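Local coordinates for 6-phosphogluconolactonase (Trypanosoma cruzi, PDB 6VYE), which probably catalyses the hydrolysis of 6-phosphogluconolactone to 6-phosphogluconate, the second step of the oxidative pentose phosphate pathway, at residues I36-R41 / L70-A76; L233-I237 / I265-L269. All coordinates share one frame; numbering follows the deposited sequence.

The two contacts lie far apart in one alpha/beta fold, in which helices pack around a mixed, largely parallel sheet. Their centres are 33 Å apart, and their nearest atoms about 23 Å. Interaction 1 comes first along the chain and closes before interaction 2 opens. It joins the C-terminal end of helix 24-38 and the loop after it to helix 68-73 and the turn that follows. Interaction 2 joins helix 230-237 to the chain after strand 256-262. Both touch strands of the same sheet, 77-85 in one case and 256-262 and the outermost strand 14-18 in the other. Both are peripheral packing contacts and do not touch each other.

Interaction 1 (I36-R41 / L70-A76); sequences IHASER and LLKEERA. With PO4 (phosphate ion), chain C; GOL (glycerol), chain E.
The guanidinium of Arg41 lies nearly coplanar with the carboxylate of Glu74, the planes 10° apart, and meets it at its edge. Phosphate O4 lies at another edge, beside NH2. His37 NE2 and glycerol O1, 2.9 Å apart, share a hydrogen bond in the ring plane. Leu70 CD1 approaches the ring obliquely, 3.7 Å from His37 CE1. In the alpha/beta fold of the 6-phosphogluconolactonase family, the contact joins the C-terminal end of helix 24-38 and the loop after it to helix 68-73 and the turn leading into strand 77-85.

Arg41 holds Glu74 side-on in a salt bridge. Arg41 NE and NH1 both donate to Glu74 OE1, with NH1 to OE1 at 3.0 Å. Arg41 NH2 bonds phosphate O4 at a straight 166°. Arg41 thus probably lies between two negative groups, the carboxylate and the ion. Phosphate and glycerol are probably from the crystallisation liquor.

Beside these polar groups lies a buried apolar patch. Ile36 and Leu70 meet tip to tip, and Ile36 CD1 reaches Leu71 CD2. Arg75, with positive phi, turns the chain out of the helix and Ala76 follows it. Ile36 CG2, anti to the backbone N, packs 3.7 Å from Ala76 CB.

Interaction 2 (L233-I237 / I265-L269); sequences LNGII and IAENL. Unlike the reference sequence in segment 265-269: Glu267 (reference Gly).
Leu233 and Ile265 form the tight, buried part of this contact. Their side chains cross at about a right angle. Leu233 CD2 sits 3.7 Å from Ile265 CG1 and 3.9 Å from Ile265 CD1, so one methyl rests on the extended branch of the isoleucine. Leu233 has CG anti to the backbone N (chi1 -180°), which carries CD2 towards Ile265. Ile265 CG1 is likewise anti to its own N (chi1 -159°), and this carries CG1 and CD1 across the Leu233 side chain, against CD2. Leu233 also touches Phe259 and Leu261 of strand 256-262, so the apolar patch continues onto the sheet.

Leu269 extends the patch towards the partly exposed side. Leu269 CD2 lies 3.7 Å from Ile237 CD1. Leu269 CD2 is farther from Leu233 CD2, at 4.4 Å. Leu269 also touches Ile15 of strand 14-18 and Leu261. It is poorly ordered, so this end of the packing is less firmly defined than the Leu233 end.

The solvent side is looser and polar. Asn234 and Asn268 meet there, with their amide planes 49° apart. Asn268 is exposed and poorly ordered. Beside them the Asn234 amide lies against the Leu269 side chain.

Residues 266-269 make a type I beta turn, closed by Leu269 N to Ala266 O at 3.2 Å. The turn brings Leu269 back to the helix that Ile265 already touches. Strands 219-224 and 256-262 are parallel neighbours in the sheet, and helix 230-237 lies between them in sequence. The contact is thus part of a beta-alpha-beta crossover of a Rossmann-like sheet, with the chain after strand 256-262 folding back onto the crossover helix.

Interaction 1 (I36-R41 / L70-A76)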
loop_
_atom_site.group_PDB
_atom_site.type_symbol
_atom_site.label_atom_id
_atom_site.label_comp_id
_atom_site.label_asym_id
_atom_site.label_seq_id
_atom_site.Cartn_x
_atom_site.Cartn_y
_atom_site.Cartn_z
ATOM N N ILE A 36 -11.577 10.492 -5.189
ATOM C CA ILE A 36 -11.289 11.936 -4.934
ATOM C C ILE A 36 -12.581 12.724 -5.166
ATOM O O ILE A 36 -13.005 13.471 -4.274
ATOM C CB ILE A 36 -10.136 12.452 -5.807
ATOM C CG1 ILE A 36 -8.804 11.821 -5.396
ATOM C CG2 ILE A 36 -10.090 13.986 -5.757
ATOM C CD1 ILE A 36 -7.672 12.063 -6.352
ATOM N N HIS A 37 -13.225 12.535 -6.312
ATOM C CA HIS A 37 -14.416 13.337 -6.710
ATOM C C HIS A 37 -15.664 13.001 -5.888
ATOM O O HIS A 37 -16.604 13.835 -5.892
ATOM C CB HIS A 37 -14.670 13.197 -8.195
ATOM C CG HIS A 37 -13.597 13.847 -8.992
ATOM N ND1 HIS A 37 -13.014 15.026 -8.564
ATOM C CD2 HIS A 37 -13.025 13.524 -10.173
ATOM C CE1 HIS A 37 -12.100 15.401 -9.449
ATOM N NE2 HIS A 37 -12.060 14.471 -10.426
ATOM N N ALA A 38 -15.705 11.843 -5.231
ATOM C CA ALA A 38 -16.847 11.398 -4.400
ATOM C C ALA A 38 -16.799 12.137 -3.070
ATOM O O ALA A 38 -17.805 12.144 -2.386
ATOM C CB ALA A 38 -16.808 9.895 -4.183
ATOM N N SER A 39 -15.641 12.718 -2.738
ATOM C CA SER A 39 -15.352 13.405 -1.471
ATOM C C SER A 39 -15.509 14.912 -1.680
ATOM O O SER A 39 -14.890 15.452 -2.633
ATOM C CB SER A 39 -13.971 13.059 -1.028
ATOM O OG SER A 39 -13.856 13.124 0.385
ATOM N N GLU A 40 -16.272 15.583 -0.820
ATOM C CA GLU A 40 -16.329 17.073 -0.839
ATOM C C GLU A 40 -14.910 17.658 -0.675
ATOM O O GLU A 40 -14.112 17.127 0.161
ATOM C CB GLU A 40 -17.328 17.573 0.199
ATOM C CG GLU A 40 -18.756 17.252 -0.216
ATOM C CD GLU A 40 -19.819 17.902 0.640
ATOM O OE1 GLU A 40 -20.889 18.263 0.089
ATOM O OE2 GLU A 40 -19.573 18.049 1.842
ATOM N N ARG A 41 -14.614 18.701 -1.464
ATOM C CA ARG A 41 -13.309 19.425 -1.489
ATOM C C ARG A 41 -12.875 19.834 -0.069
ATOM O O ARG A 41 -11.664 19.976 0.145
ATOM C CB ARG A 41 -13.376 20.635 -2.429
ATOM C CG ARG A 41 -13.199 20.279 -3.898
ATOM C CD ARG A 41 -13.416 21.450 -4.845
ATOM N NE ARG A 41 -13.037 21.172 -6.233
ATOM C CZ ARG A 41 -13.793 20.527 -7.129
ATOM N NH1 ARG A 41 -13.336 20.315 -8.352
ATOM N NH2 ARG A 41 -14.960 20.020 -6.776
ATOM N N LEU A 70 -5.482 18.430 -10.784
ATOM C CA LEU A 70 -6.273 17.923 -9.657
ATOM C C LEU A 70 -5.350 17.788 -8.444
ATOM O O LEU A 70 -5.803 18.122 -7.353
ATOM C CB LEU A 70 -6.902 16.593 -10.059
ATOM C CG LEU A 70 -7.687 15.870 -8.978
ATOM C CD1 LEU A 70 -8.812 16.737 -8.456
ATOM C CD2 LEU A 70 -8.249 14.567 -9.508
ATOM N N LEU A 71 -4.110 17.333 -8.645
ATOM C CA LEU A 71 -3.174 16.952 -7.540
ATOM C C LEU A 71 -2.325 18.146 -7.091
ATOM O O LEU A 71 -2.082 18.299 -5.856
ATOM C CB LEU A 71 -2.310 15.777 -8.009
ATOM C CG LEU A 71 -3.098 14.524 -8.396
ATOM C CD1 LEU A 71 -2.169 13.408 -8.817
ATOM C CD2 LEU A 71 -4.041 14.071 -7.291
ATOM N N LYS A 72 -1.866 18.966 -8.027
ATOM C CA LYS A 72 -0.952 20.101 -7.739
ATOM C C LYS A 72 -1.768 21.350 -7.381
ATOM O O LYS A 72 -1.608 21.832 -6.260
ATOM C CB LYS A 72 0.002 20.320 -8.914
ATOM C CG LYS A 72 0.790 21.625 -8.927
ATOM C CD LYS A 72 1.661 21.682 -10.169
ATOM C CE LYS A 72 3.019 22.291 -9.936
ATOM N NZ LYS A 72 2.946 23.752 -9.766
ATOM N N GLU A 73 -2.594 21.864 -8.295
ATOM C CA GLU A 73 -3.391 23.109 -8.095
ATOM C C GLU A 73 -4.516 22.871 -7.085
ATOM O O GLU A 73 -4.772 23.792 -6.299
ATOM C CB GLU A 73 -4.043 23.618 -9.382
ATOM C CG GLU A 73 -3.139 24.549 -10.178
ATOM C CD GLU A 73 -1.893 23.863 -10.699
ATOM O OE1 GLU A 73 -2.006 22.705 -11.155
ATOM O OE2 GLU A 73 -0.804 24.446 -10.563
ATOM N N GLU A 74 -5.215 21.730 -7.158
ATOM C CA GLU A 74 -6.451 21.502 -6.362
ATOM C C GLU A 74 -6.099 20.733 -5.075
ATOM O O GLU A 74 -7.009 20.585 -4.227
ATOM C CB GLU A 74 -7.561 20.831 -7.174
ATOM C CG GLU A 74 -8.143 21.683 -8.287
ATOM C CD GLU A 74 -9.443 21.103 -8.843
ATOM O OE1 GLU A 74 -10.377 20.819 -8.031
ATOM O OE2 GLU A 74 -9.519 20.866 -10.080
ATOM N N ARG A 75 -4.836 20.316 -4.906
ATOM C CA ARG A 75 -4.327 19.708 -3.648
ATOM C C ARG A 75 -5.249 18.554 -3.214
ATOM O O ARG A 75 -5.665 18.539 -2.031
ATOM C CB ARG A 75 -4.250 20.806 -2.576
ATOM C CG ARG A 75 -3.349 21.976 -2.961
ATOM C CD ARG A 75 -3.372 23.165 -2.023
ATOM N NE ARG A 75 -3.322 22.741 -0.626
ATOM C CZ ARG A 75 -2.224 22.422 0.042
ATOM N NH1 ARG A 75 -1.040 22.505 -0.521
ATOM N NH2 ARG A 75 -2.302 22.058 1.308
ATOM N N ALA A 76 -5.609 17.641 -4.114
ATOM C CA ALA A 76 -6.589 16.570 -3.841
ATOM C C ALA A 76 -6.032 15.459 -2.937
ATOM O O ALA A 76 -6.863 14.838 -2.227
ATOM C CB ALA A 76 -7.097 16.008 -5.127
HETATM P P PO4 C . -17.399 20.022 -3.880
HETATM O O1 PO4 C . -18.482 20.800 -4.651
HETATM O O2 PO4 C . -17.809 19.967 -2.440
HETATM O O3 PO4 C . -17.376 18.624 -4.423
HETATM O O4 PO4 C . -16.115 20.718 -4.097
HETATM C C1 GOL E . -10.066 15.969 -13.778
HETATM O O1 GOL E . -10.476 14.978 -12.837
HETATM C C2 GOL E . -8.562 16.053 -13.877
HETATM O O2 GOL E . -8.038 15.094 -12.974
HETATM C C3 GOL E . -7.986 17.418 -13.574
HETATM O O3 GOL E . -6.562 17.379 -13.502
#

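Interaction 2 (L233-I237 / I265-L269)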
loop_
_atom_site.group_PDB
_atom_site.type_symbol
_atom_site.label_atom_id
_atom_site.label_comp_id
_atom_site.label_asym_id
_atom_site.label_seq_id
_atom_site.Cartn_x
_atom_site.Cartn_y
_atom_site.Cartn_z
ATOM N N LEU A 233 -3.273 -15.522 -4.775
ATOM C CA LEU A 233 -4.547 -14.748 -4.863
ATOM C C LEU A 233 -5.711 -15.616 -4.381
ATOM O O LEU A 233 -6.527 -15.144 -3.581
ATOM C CB LEU A 233 -4.780 -14.262 -6.285
ATOM C CG LEU A 233 -6.063 -13.452 -6.468
ATOM C CD1 LEU A 233 -6.042 -12.167 -5.629
ATOM C CD2 LEU A 233 -6.281 -13.165 -7.951
ATOM N N ASN A 234 -5.772 -16.859 -4.845
ATOM C CA ASN A 234 -6.831 -17.833 -4.482
ATOM C C ASN A 234 -6.854 -18.015 -2.947
ATOM O O ASN A 234 -7.925 -18.235 -2.387
ATOM C CB ASN A 234 -6.644 -19.121 -5.299
ATOM C CG ASN A 234 -6.849 -18.951 -6.808
ATOM O OD1 ASN A 234 -7.507 -18.017 -7.286
ATOM N ND2 ASN A 234 -6.269 -19.850 -7.595
ATOM N N GLY A 235 -5.721 -17.915 -2.257
ATOM C CA GLY A 235 -5.656 -18.117 -0.802
ATOM C C GLY A 235 -6.217 -16.931 -0.040
ATOM O O GLY A 235 -6.506 -17.131 1.130
ATOM N N ILE A 236 -6.380 -15.755 -0.681
ATOM C CA ILE A 236 -7.121 -14.599 -0.086
ATOM C C ILE A 236 -8.623 -14.795 -0.338
ATOM O O ILE A 236 -9.439 -14.595 0.607
ATOM C CB ILE A 236 -6.653 -13.229 -0.622
ATOM C CG1 ILE A 236 -5.143 -13.039 -0.539
ATOM C CG2 ILE A 236 -7.366 -12.103 0.111
ATOM C CD1 ILE A 236 -4.651 -11.874 -1.337
ATOM N N ILE A 237 -8.977 -15.115 -1.584
ATOM C CA ILE A 237 -10.381 -15.025 -2.100
ATOM C C ILE A 237 -11.192 -16.259 -1.681
ATOM O O ILE A 237 -12.304 -16.055 -1.246
ATOM C CB ILE A 237 -10.378 -14.803 -3.629
ATOM C CG1 ILE A 237 -9.990 -13.359 -3.953
ATOM C CG2 ILE A 237 -11.729 -15.151 -4.245
ATOM C CD1 ILE A 237 -9.767 -13.110 -5.424
ATOM N N ILE A 265 -4.032 -13.974 -13.838
ATOM C CA ILE A 265 -4.136 -14.223 -12.361
ATOM C C ILE A 265 -5.570 -14.622 -11.996
ATOM O O ILE A 265 -5.722 -15.346 -10.996
ATOM C CB ILE A 265 -3.630 -13.044 -11.505
ATOM C CG1 ILE A 265 -3.272 -13.514 -10.082
ATOM C CG2 ILE A 265 -4.621 -11.878 -11.516
ATOM C CD1 ILE A 265 -2.622 -12.464 -9.225
ATOM N N ALA A 266 -6.558 -14.211 -12.798
ATOM C CA ALA A 266 -8.007 -14.328 -12.525
ATOM C C ALA A 266 -8.633 -15.588 -13.159
ATOM O O ALA A 266 -9.873 -15.683 -13.105
ATOM C CB ALA A 266 -8.696 -13.082 -13.026
ATOM N N GLU A 267 -7.853 -16.569 -13.629
ATOM C CA GLU A 267 -8.375 -17.750 -14.392
ATOM C C GLU A 267 -9.315 -18.611 -13.528
ATOM O O GLU A 267 -10.259 -19.147 -14.093
ATOM C CB GLU A 267 -7.248 -18.602 -14.994
ATOM C CG GLU A 267 -6.025 -17.782 -15.389
ATOM C CD GLU A 267 -5.123 -18.259 -16.522
ATOM O OE1 GLU A 267 -5.646 -18.469 -17.642
ATOM O OE2 GLU A 267 -3.876 -18.363 -16.289
ATOM N N ASN A 268 -9.137 -18.703 -12.208
ATOM C CA ASN A 268 -10.007 -19.541 -11.327
ATOM C C ASN A 268 -11.116 -18.723 -10.636
ATOM O O ASN A 268 -11.954 -19.338 -9.945
ATOM C CB ASN A 268 -9.186 -20.293 -10.278
ATOM C CG ASN A 268 -8.176 -21.248 -10.884
ATOM O OD1 ASN A 268 -8.480 -21.998 -11.816
ATOM N ND2 ASN A 268 -6.973 -21.246 -10.340
ATOM N N LEU A 269 -11.144 -17.399 -10.782
ATOM C CA LEU A 269 -12.204 -16.550 -10.175
ATOM C C LEU A 269 -13.492 -16.694 -10.991
ATOM O O LEU A 269 -13.389 -16.952 -12.203
ATOM C CB LEU A 269 -11.749 -15.089 -10.153
ATOM C CG LEU A 269 -11.029 -14.637 -8.887
ATOM C CD1 LEU A 269 -9.896 -15.587 -8.519
ATOM C CD2 LEU A 269 -10.511 -13.215 -9.058
#